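Local coordinates for protein transcriptional regulator, ROK family (Vibrio cholerae O1 biovar eltor, PDB 1Z05) that probably binds DNA to regulate transcription of carbohydrate-metabolism genes, as a zinc-binding homologue of the E. coli regulator Mlc, at residues A[234-239]-A[251-256]; A[361-366]-A[394-399]; A[225-230]-A[409-414]; A[172-177]-A[212-217]. All blocks are in the same frame, centred on the assembly; numbering follows the deposited sequence. Where two conformers were deposited one is given.

Contact 1: residues A[234-239]-A[251-256]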
# COMPACT_ATOMS: atom_id res chain seq x y z
N VAL A 234 5.63 13.97 7.71
CA VAL A 234 4.54 12.97 7.80
C VAL A 234 4.93 11.61 7.22
O VAL A 234 5.77 11.53 6.33
CB VAL A 234 3.21 13.46 7.11
CG1 VAL A 234 2.68 14.75 7.77
CG2 VAL A 234 3.39 13.64 5.62
N ASP A 235 4.31 10.55 7.71
CA ASP A 235 4.55 9.20 7.18
C ASP A 235 3.50 8.75 6.17
O ASP A 235 3.62 7.67 5.58
CB ASP A 235 4.68 8.18 8.32
CG ASP A 235 6.06 8.21 8.98
OD1 ASP A 235 7.09 8.07 8.26
OD2 ASP A 235 6.12 8.36 10.22
N ASN A 236 2.48 9.59 5.97
CA ASN A 236 1.39 9.32 5.04
C ASN A 236 1.10 10.55 4.19
O ASN A 236 0.55 11.52 4.68
CB ASN A 236 0.12 8.89 5.80
CG ASN A 236 0.34 7.65 6.63
OD1 ASN A 236 0.36 7.70 7.86
ND2 ASN A 236 0.53 6.52 5.96
N SER A 237 1.51 10.50 2.93
CA SER A 237 1.35 11.64 2.04
C SER A 237 1.11 11.20 0.60
O SER A 237 1.33 10.02 0.24
CB SER A 237 2.60 12.53 2.09
OG SER A 237 3.74 11.82 1.63
N VAL A 238 0.68 12.15 -0.23
CA VAL A 238 0.50 11.89 -1.64
C VAL A 238 1.15 13.03 -2.42
O VAL A 238 0.91 14.20 -2.13
CB VAL A 238 -0.99 11.76 -2.02
CG1 VAL A 238 -1.14 11.43 -3.51
CG2 VAL A 238 -1.67 10.66 -1.19
N LEU A 239 1.99 12.67 -3.38
CA LEU A 239 2.54 13.62 -4.34
C LEU A 239 1.75 13.49 -5.64
O LEU A 239 1.65 12.41 -6.21
CB LEU A 239 4.03 13.34 -4.58
CG LEU A 239 4.69 14.07 -5.77
CD1 LEU A 239 4.85 15.56 -5.51
CD2 LEU A 239 6.02 13.45 -6.12
N VAL A 251 2.78 7.69 -0.36
CA VAL A 251 3.60 7.25 0.76
C VAL A 251 2.67 6.79 1.88
O VAL A 251 1.82 7.56 2.37
CB VAL A 251 4.61 8.34 1.22
CG1 VAL A 251 5.45 7.87 2.42
CG2 VAL A 251 5.53 8.74 0.08
N LEU A 252 2.82 5.53 2.27
CA LEU A 252 2.06 4.95 3.37
C LEU A 252 3.04 4.33 4.37
O LEU A 252 3.89 3.53 4.00
CB LEU A 252 1.07 3.90 2.84
CG LEU A 252 0.10 3.18 3.79
CD1 LEU A 252 -1.02 4.08 4.28
CD2 LEU A 252 -0.47 1.96 3.10
N ASP A 253 2.91 4.74 5.64
CA ASP A 253 3.81 4.31 6.73
C ASP A 253 5.29 4.54 6.42
O ASP A 253 6.14 3.70 6.74
CB ASP A 253 3.56 2.85 7.12
CG ASP A 253 2.09 2.56 7.42
OD1 ASP A 253 1.42 3.40 8.06
OD2 ASP A 253 1.61 1.49 7.00
N GLY A 254 5.60 5.65 5.77
CA GLY A 254 6.99 6.01 5.49
C GLY A 254 7.60 5.41 4.25
O GLY A 254 8.75 5.70 3.92
N ARG A 255 6.84 4.57 3.54
CA ARG A 255 7.32 3.96 2.30
C ARG A 255 6.37 4.19 1.13
O ARG A 255 5.15 4.24 1.31
CB ARG A 255 7.59 2.46 2.48
CG ARG A 255 8.78 2.12 3.36
CD ARG A 255 9.10 0.62 3.31
NE ARG A 255 10.04 0.29 2.24
CZ ARG A 255 11.37 0.35 2.37
NH1 ARG A 255 11.91 0.73 3.51
NH2 ARG A 255 12.15 0.03 1.34
N VAL A 256 6.94 4.35 -0.06
CA VAL A 256 6.17 4.59 -1.27
C VAL A 256 5.57 3.29 -1.78
O VAL A 256 6.25 2.26 -1.81
CB VAL A 256 7.06 5.22 -2.36
CG1 VAL A 256 6.26 5.49 -3.63
CG2 VAL A 256 7.68 6.51 -1.84
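The carboxylate of Asp235 and the amide of Asn236 are the flat side-chain groups here. Gly254 comes at the Asp235 carboxylate obliquely, its CA 3.5 Å from OD1, so neither a face nor an edge is squarely met. On the neighbouring residue, Leu252 and the Asn236 side chain cross obliquely, and Arg260 of the second subunit also packs on Asn236. Three backbone hydrogen bonds join the segments. Gly254 N donates to Asp235 O at 2.8 Å, lying in the carbonyl plane on a lone pair. Ser237 and Val251 form an antiparallel hydrogen-bonded pair: Val251 N reaches Ser237 O at 2.8 Å and Ser237 N reaches Val251 O at 3.0 Å. The same Val251 O takes a CA-H contact from Asn236, with CA 3.2 Å away. On the face shared by Ser237 and Val251, the Ser237 hydroxyl stands between its own backbone N and carbonyl carbon (chi1 63°), which lays OG against Val251 CB at 3.6 Å. Gly254, next to the acid, has a positive phi of 85°, a place suited to a residue without a side chain. Asp235 OD1 also has a long, weak ion pair with Lys226. Leu252 to Arg255 is a type I' turn, with Leu252 and Arg255 bonded to each other in both directions, as in a two-residue beta hairpin. This tight turn follows the larger hairpin of strands 237-242 and 246-252, and together they make the antiparallel side of the second ASKHA sheet.

Contact 2: residues A[361-366]-A[394-399]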
# COMPACT_ATOMS: atom_id res chain seq x y z
N ILE A 361 -0.80 16.61 1.14
CA ILE A 361 -0.85 16.56 -0.32
C ILE A 361 0.20 17.49 -0.89
O ILE A 361 0.23 18.68 -0.56
CB ILE A 361 -2.25 16.98 -0.89
CG1 ILE A 361 -3.39 16.18 -0.24
CG2 ILE A 361 -2.27 16.88 -2.43
CD1 ILE A 361 -3.30 14.68 -0.43
N LEU A 362 1.06 16.96 -1.76
CA LEU A 362 2.02 17.80 -2.49
C LEU A 362 1.68 17.82 -3.97
O LEU A 362 1.28 16.81 -4.54
CB LEU A 362 3.46 17.31 -2.33
CG LEU A 362 4.08 16.95 -0.97
CD1 LEU A 362 5.58 16.82 -1.12
CD2 LEU A 362 3.76 17.97 0.08
N ILE A 363 1.87 18.99 -4.57
CA ILE A 363 1.64 19.20 -5.99
C ILE A 363 2.99 19.47 -6.67
O ILE A 363 3.76 20.33 -6.23
CB ILE A 363 0.65 20.38 -6.23
CG1 ILE A 363 -0.67 20.16 -5.44
CG2 ILE A 363 0.39 20.60 -7.71
CD1 ILE A 363 -1.52 18.97 -5.96
N GLY A 364 3.28 18.73 -7.73
CA GLY A 364 4.50 18.93 -8.49
C GLY A 364 4.23 19.13 -9.96
O GLY A 364 3.37 18.46 -10.55
N GLY A 365 4.99 20.04 -10.57
CA GLY A 365 4.88 20.30 -12.00
C GLY A 365 4.97 21.78 -12.30
O GLY A 365 4.89 22.61 -11.38
N VAL A 366 5.14 22.12 -13.58
CA VAL A 366 5.27 23.52 -14.00
C VAL A 366 4.04 24.34 -13.63
O VAL A 366 4.12 25.56 -13.41
CB VAL A 366 5.62 23.66 -15.52
CG1 VAL A 366 6.94 22.95 -15.85
CG2 VAL A 366 4.51 23.13 -16.40
N LEU A 394 -5.60 19.32 6.34
CA LEU A 394 -4.88 18.82 5.19
C LEU A 394 -4.20 19.95 4.43
O LEU A 394 -4.86 20.78 3.79
CB LEU A 394 -5.83 18.02 4.28
CG LEU A 394 -5.27 17.07 3.22
CD1 LEU A 394 -4.19 16.15 3.77
CD2 LEU A 394 -6.41 16.24 2.66
N LYS A 395 -2.88 19.98 4.52
CA LYS A 395 -2.08 20.97 3.81
C LYS A 395 -1.95 20.59 2.35
O LYS A 395 -1.66 19.43 2.03
CB LYS A 395 -0.69 21.13 4.43
CG LYS A 395 -0.50 22.41 5.24
CD LYS A 395 -1.36 22.43 6.50
CE LYS A 395 -0.96 23.57 7.44
NZ LYS A 395 0.35 23.30 8.10
N LEU A 396 -2.19 21.58 1.48
CA LEU A 396 -1.90 21.46 0.05
C LEU A 396 -0.66 22.29 -0.25
O LEU A 396 -0.71 23.51 -0.19
CB LEU A 396 -3.08 21.96 -0.78
CG LEU A 396 -3.12 21.63 -2.27
CD1 LEU A 396 -3.49 20.17 -2.47
CD2 LEU A 396 -4.11 22.51 -2.98
N VAL A 397 0.47 21.64 -0.55
CA VAL A 397 1.71 22.39 -0.74
C VAL A 397 2.50 22.01 -1.99
O VAL A 397 2.39 20.89 -2.51
CB VAL A 397 2.64 22.39 0.53
CG1 VAL A 397 1.85 22.71 1.81
CG2 VAL A 397 3.38 21.10 0.69
N GLU A 398 3.30 22.96 -2.46
CA GLU A 398 4.22 22.74 -3.58
C GLU A 398 5.36 21.79 -3.19
O GLU A 398 5.91 21.87 -2.09
CB GLU A 398 4.79 24.08 -4.07
CG GLU A 398 5.59 23.97 -5.35
CD GLU A 398 6.18 25.30 -5.83
OE1 GLU A 398 5.76 26.37 -5.33
OE2 GLU A 398 7.07 25.27 -6.72
N SER A 399 5.71 20.89 -4.11
CA SER A 399 6.83 19.98 -3.94
C SER A 399 8.13 20.78 -3.90
O SER A 399 8.24 21.81 -4.55
CB SER A 399 6.89 18.97 -5.09
OG SER A 399 7.29 19.61 -6.30
O HOH W 1 6.97 21.53 -8.71
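Ile361, Ile363 and Val397 give up the most surface where strands 361-364 and 395-398 run parallel, 27° apart. Ile361 holds CG1 anti to its carbonyl carbon (chi1 -53°), and its two branches part: CG1 rests on Leu394 CG at 4.0 Å, while CG2 presses on Leu396 CD1 at 3.5 Å. That one methyl serves two isoleucines, because Ile363 CG1 also reaches Leu396 CD1, at 4.1 Å. Val397 lies on the other face with Leu362, the two side chains side by side and pointing the same way; their methyl groups are modelled closer than usual van der Waals contact, so the exact gap is doubtful. The main chains of the same residues carry the register. Ile361 O accepts from Val397 N at 3.0 Å, and Val397 O in turn accepts from Ile363 N at 2.9 Å. Ile363 O is bonded by Ser399 N at 2.9 Å and by the Asn368 amide. Beyond it a water joins Gly365 N to Ser399 OG, whose hydroxyl is also bonded to Phe401 O. Strand 395-398 is an outermost strand of its sheet within this chain, and strand 360-364 has strand 237-242 along its second edge. Helix 371-385 lies over Ile363 and Leu396 through Tyr375, and Lys371 pairs with Glu398; helix 217-228 covers Leu362 and Ser399 through Glu225.

Contact 3: residues A[225-230]-A[409-414]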
# COMPACT_ATOMS: atom_id res chain seq x y z
N GLU A 225 10.65 13.48 -1.82
CA GLU A 225 9.92 14.47 -1.03
C GLU A 225 9.85 14.05 0.45
O GLU A 225 9.97 14.89 1.34
CB GLU A 225 8.53 14.74 -1.63
CG GLU A 225 8.54 15.41 -3.03
CD GLU A 225 9.15 16.82 -3.06
OE1 GLU A 225 9.08 17.58 -2.06
OE2 GLU A 225 9.70 17.19 -4.13
N LYS A 226 9.66 12.77 0.70
CA LYS A 226 9.66 12.21 2.06
C LYS A 226 11.05 12.24 2.75
O LYS A 226 11.14 12.51 3.96
CB LYS A 226 9.09 10.78 2.03
CG LYS A 226 9.20 9.97 3.34
CD LYS A 226 8.47 10.65 4.50
CE LYS A 226 8.76 9.94 5.83
NZ LYS A 226 8.43 10.83 6.97
N LEU A 227 12.11 11.98 2.00
CA LEU A 227 13.47 11.96 2.57
C LEU A 227 14.20 13.30 2.57
O LEU A 227 15.01 13.56 3.47
CB LEU A 227 14.33 10.89 1.87
CG LEU A 227 13.81 9.45 1.94
CD1 LEU A 227 14.74 8.49 1.19
CD2 LEU A 227 13.59 8.99 3.40
N PHE A 228 13.93 14.14 1.58
CA PHE A 228 14.73 15.35 1.33
C PHE A 228 13.86 16.59 1.14
O PHE A 228 14.38 17.71 1.12
CB PHE A 228 15.57 15.20 0.05
CG PHE A 228 16.58 14.10 0.08
CD1 PHE A 228 17.71 14.20 0.89
CD2 PHE A 228 16.45 13.00 -0.75
CE1 PHE A 228 18.67 13.18 0.90
CE2 PHE A 228 17.39 11.99 -0.74
CZ PHE A 228 18.51 12.08 0.09
N GLY A 229 12.56 16.40 0.96
CA GLY A 229 11.72 17.47 0.45
C GLY A 229 10.62 17.92 1.38
O GLY A 229 10.84 18.12 2.58
N HIS A 230 9.42 18.10 0.83
CA HIS A 230 8.37 18.78 1.58
C HIS A 230 7.33 17.87 2.23
O HIS A 230 6.25 18.32 2.60
CB HIS A 230 7.72 19.87 0.73
CG HIS A 230 8.55 21.11 0.60
ND1 HIS A 230 8.29 22.09 -0.32
CD2 HIS A 230 9.65 21.51 1.28
CE1 HIS A 230 9.18 23.06 -0.19
NE2 HIS A 230 10.02 22.72 0.76
N GLY A 409 16.57 9.62 -7.75
CA GLY A 409 17.54 8.53 -7.65
C GLY A 409 18.31 8.58 -6.35
O GLY A 409 18.63 7.54 -5.76
N ALA A 410 18.60 9.80 -5.89
CA ALA A 410 19.26 10.01 -4.59
C ALA A 410 18.46 9.39 -3.44
O ALA A 410 19.04 8.78 -2.54
CB ALA A 410 19.52 11.50 -4.36
N ALA A 411 17.14 9.53 -3.50
CA ALA A 411 16.22 8.96 -2.52
C ALA A 411 16.28 7.43 -2.47
O ALA A 411 16.23 6.84 -1.39
CB ALA A 411 14.81 9.42 -2.79
N LEU A 412 16.39 6.80 -3.64
CA LEU A 412 16.52 5.35 -3.73
C LEU A 412 17.78 4.87 -3.00
O LEU A 412 17.76 3.83 -2.34
CB LEU A 412 16.61 4.90 -5.20
CG LEU A 412 15.41 5.11 -6.13
CD1 LEU A 412 15.72 4.56 -7.51
CD2 LEU A 412 14.16 4.45 -5.55
N ILE A 413 18.87 5.60 -3.17
CA ILE A 413 20.16 5.29 -2.55
C ILE A 413 20.09 5.50 -1.04
O ILE A 413 20.50 4.63 -0.26
CB ILE A 413 21.32 6.13 -3.18
CG1 ILE A 413 21.50 5.80 -4.67
CG2 ILE A 413 22.66 5.94 -2.42
CD1 ILE A 413 21.49 4.32 -5.02
N LYS A 414 19.56 6.64 -0.61
CA LYS A 414 19.39 6.88 0.82
C LYS A 414 18.55 5.76 1.47
O LYS A 414 18.96 5.23 2.51
CB LYS A 414 18.84 8.28 1.11
CG LYS A 414 18.42 8.50 2.56
CD LYS A 414 18.94 9.81 3.11
CE LYS A 414 20.28 9.59 3.81
NZ LYS A 414 21.04 10.85 4.04
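Leu227 and Phe228 meet Ala410, Ala411 and Lys414 in a helix-helix contact between the two lobes of the ASKHA fold. Helix 217-228 leaves the sheet containing strand 212-216 and leads toward strand 237-242 of the other sheet; helix 407-418 makes the return journey from strand 395-398. Both therefore belong to the connections between lobes, and the helices approach at the small Ala411, with Leu227 CA and Ala411 CA 6.5 Å apart. The contact is apolar. Leu227 sends one branch across: CD1 lies 3.4 Å from Ala411 O and 3.9 Å from Lys414 CG. Phe228 holds its ring anti to its carbonyl carbon (chi1 -63°), reaching the other helix edge first, so that CE2 comes 3.7 Å from Ala411 CA near the ring plane. Leu227 CB lies above one face of that ring, offset toward the rim. Phe401 also packs on Phe228. The lysine chain, bent at chi2 and chi3, passes Phe228 at a slant; Lys414 CD lies 3.8 Å from Phe228 CZ, and its NZ forms a salt bridge with Asp49 OD2.

Contact 4: residues A[172-177]-A[212-217]; sequences IAITLP and VFVAND
Asp217 folds its side chain back over the end of strand 172-176, and each of its atoms finds a piece of Leu176 or Pro177. Asp217 CB lies 3.8 Å from Leu176 O. With CG placed between the backbone N and carbonyl carbon (chi1 58°), the carboxylate turns onto the proline, and Asp217 CG comes 3.6 Å from Pro177 N. Of the two oxygens, OD1 approaches Pro177 CA. The other, Asp217 OD2, lies 3.6 Å from Pro177 CD. OD2 then carries a salt bridge to Arg114, which also packs on Pro177. The backbone N of Asp217 donates to Leu176 O, coming from well above the carbonyl plane rather than onto a lone pair, a sign that the chain is already turning from strand to helix. Before it, the strands are regularly paired in parallel, Phe213 N on Ile172 O and Ile174 N on Phe213 O, the latter at 2.8 Å. Ile174 and Val214 point the same way side by side, with Ile174 CG2 3.8 Å from Val214 CG2. Leu176 CD2 bears on Val214 CG1 at 3.9 Å; helix 200-208 covers Ile172, Ile174 and Val212. Ala173, Phe213 and Ala215 face helix 407-418 instead. Asn216 is the N-cap of helix 217-228: its OD1 takes Arg219 N, and its ND2 bonds Gly178 O. Parallel strands 168-176 and 212-216, closing one side of a 3-2-1-4-5 sheet, are the arrangement of an ASKHA lobe, here in its ROK family form.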
# COMPACT_ATOMS: atom_id res chain seq x y z
N ILE A 172 24.52 3.02 -8.43
CA ILE A 172 23.89 3.80 -9.49
C ILE A 172 22.38 3.72 -9.31
O ILE A 172 21.82 2.64 -9.15
CB ILE A 172 24.30 3.29 -10.90
CG1 ILE A 172 25.79 3.55 -11.15
CG2 ILE A 172 23.45 3.94 -12.00
CD1 ILE A 172 26.40 2.83 -12.35
N ALA A 173 21.73 4.88 -9.32
CA ALA A 173 20.28 4.96 -9.35
C ALA A 173 19.84 5.51 -10.70
O ALA A 173 20.49 6.40 -11.26
CB ALA A 173 19.77 5.83 -8.19
N ILE A 174 18.76 4.95 -11.25
CA ILE A 174 18.19 5.45 -12.49
C ILE A 174 16.67 5.49 -12.39
O ILE A 174 16.03 4.52 -11.97
CB ILE A 174 18.71 4.67 -13.76
CG1 ILE A 174 18.12 5.24 -15.06
CG2 ILE A 174 18.51 3.15 -13.64
CD1 ILE A 174 19.03 5.03 -16.29
N THR A 175 16.10 6.65 -12.73
CA THR A 175 14.65 6.84 -12.68
C THR A 175 14.18 7.23 -14.07
O THR A 175 14.95 7.77 -14.87
CB THR A 175 14.25 7.92 -11.63
OG1 THR A 175 14.95 9.14 -11.91
CG2 THR A 175 14.61 7.44 -10.22
N LEU A 176 12.92 6.91 -14.37
CA LEU A 176 12.38 7.09 -15.70
C LEU A 176 10.86 6.95 -15.65
O LEU A 176 10.34 6.28 -14.76
CB LEU A 176 12.96 6.04 -16.67
CG LEU A 176 12.74 4.55 -16.36
CD1 LEU A 176 12.71 3.75 -17.63
CD2 LEU A 176 13.81 4.01 -15.43
N PRO A 177 10.16 7.58 -16.60
CA PRO A 177 8.70 7.34 -16.70
C PRO A 177 8.44 5.91 -17.20
O PRO A 177 9.33 5.29 -17.77
CB PRO A 177 8.25 8.37 -17.74
CG PRO A 177 9.49 8.61 -18.59
CD PRO A 177 10.64 8.53 -17.62
N VAL A 212 22.64 -1.48 -8.68
CA VAL A 212 21.82 -0.59 -9.49
C VAL A 212 20.39 -0.62 -8.94
O VAL A 212 19.85 -1.70 -8.66
CB VAL A 212 21.81 -1.01 -10.99
CG1 VAL A 212 21.08 0.02 -11.84
CG2 VAL A 212 23.25 -1.20 -11.50
N PHE A 213 19.83 0.57 -8.80
CA PHE A 213 18.48 0.80 -8.30
C PHE A 213 17.69 1.53 -9.38
O PHE A 213 18.02 2.66 -9.74
CB PHE A 213 18.54 1.64 -7.01
CG PHE A 213 19.33 0.96 -5.92
CD1 PHE A 213 18.70 0.10 -5.03
CD2 PHE A 213 20.71 1.12 -5.84
CE1 PHE A 213 19.43 -0.57 -4.06
CE2 PHE A 213 21.44 0.45 -4.87
CZ PHE A 213 20.81 -0.39 -3.98
N VAL A 214 16.66 0.86 -9.89
CA VAL A 214 15.85 1.36 -10.99
C VAL A 214 14.45 1.61 -10.46
O VAL A 214 13.91 0.76 -9.74
CB VAL A 214 15.77 0.32 -12.14
CG1 VAL A 214 15.10 0.92 -13.38
CG2 VAL A 214 17.17 -0.22 -12.50
N ALA A 215 13.86 2.76 -10.78
CA ALA A 215 12.48 3.03 -10.34
C ALA A 215 11.72 3.94 -11.29
O ALA A 215 12.31 4.71 -12.06
CB ALA A 215 12.47 3.59 -8.90
N ASN A 216 10.40 3.85 -11.23
CA ASN A 216 9.54 4.82 -11.89
C ASN A 216 9.77 6.19 -11.25
O ASN A 216 9.87 6.31 -10.03
CB ASN A 216 8.07 4.39 -11.77
CG ASN A 216 7.12 5.48 -12.20
OD1 ASN A 216 6.71 6.31 -11.39
ND2 ASN A 216 6.73 5.47 -13.47
N ASP A 217 9.85 7.22 -12.09
CA ASP A 217 10.23 8.55 -11.64
C ASP A 217 9.27 9.21 -10.66
O ASP A 217 9.71 9.88 -9.74
CB ASP A 217 10.58 9.49 -12.82
CG ASP A 217 9.42 9.67 -13.82
OD1 ASP A 217 8.36 9.02 -13.69
OD2 ASP A 217 9.60 10.47 -14.77

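How the contacts relate
Contacts 1 and 2 are parts of one sheet, their centres 14 Å apart, and strands 237-242 and 360-364 join directly through Val238 O and Leu362 N at 2.8 Å. Contact 4 belongs to the other sheet, its centre about 22 Å from that of contact 2. Contact 3 bridges them: its helix 407-418 rests on contact 4, with Ile413 CD1 3.4 Å from Phe213 CD2, while segment 225-230 gives Lys226 NZ to Val234 O of contact 1 at 2.8 Å and His230 ND1 to Glu398 O of contact 2 at 3.0 Å. All four lie away from the zinc site of His269, Cys279, Cys281 and Cys286.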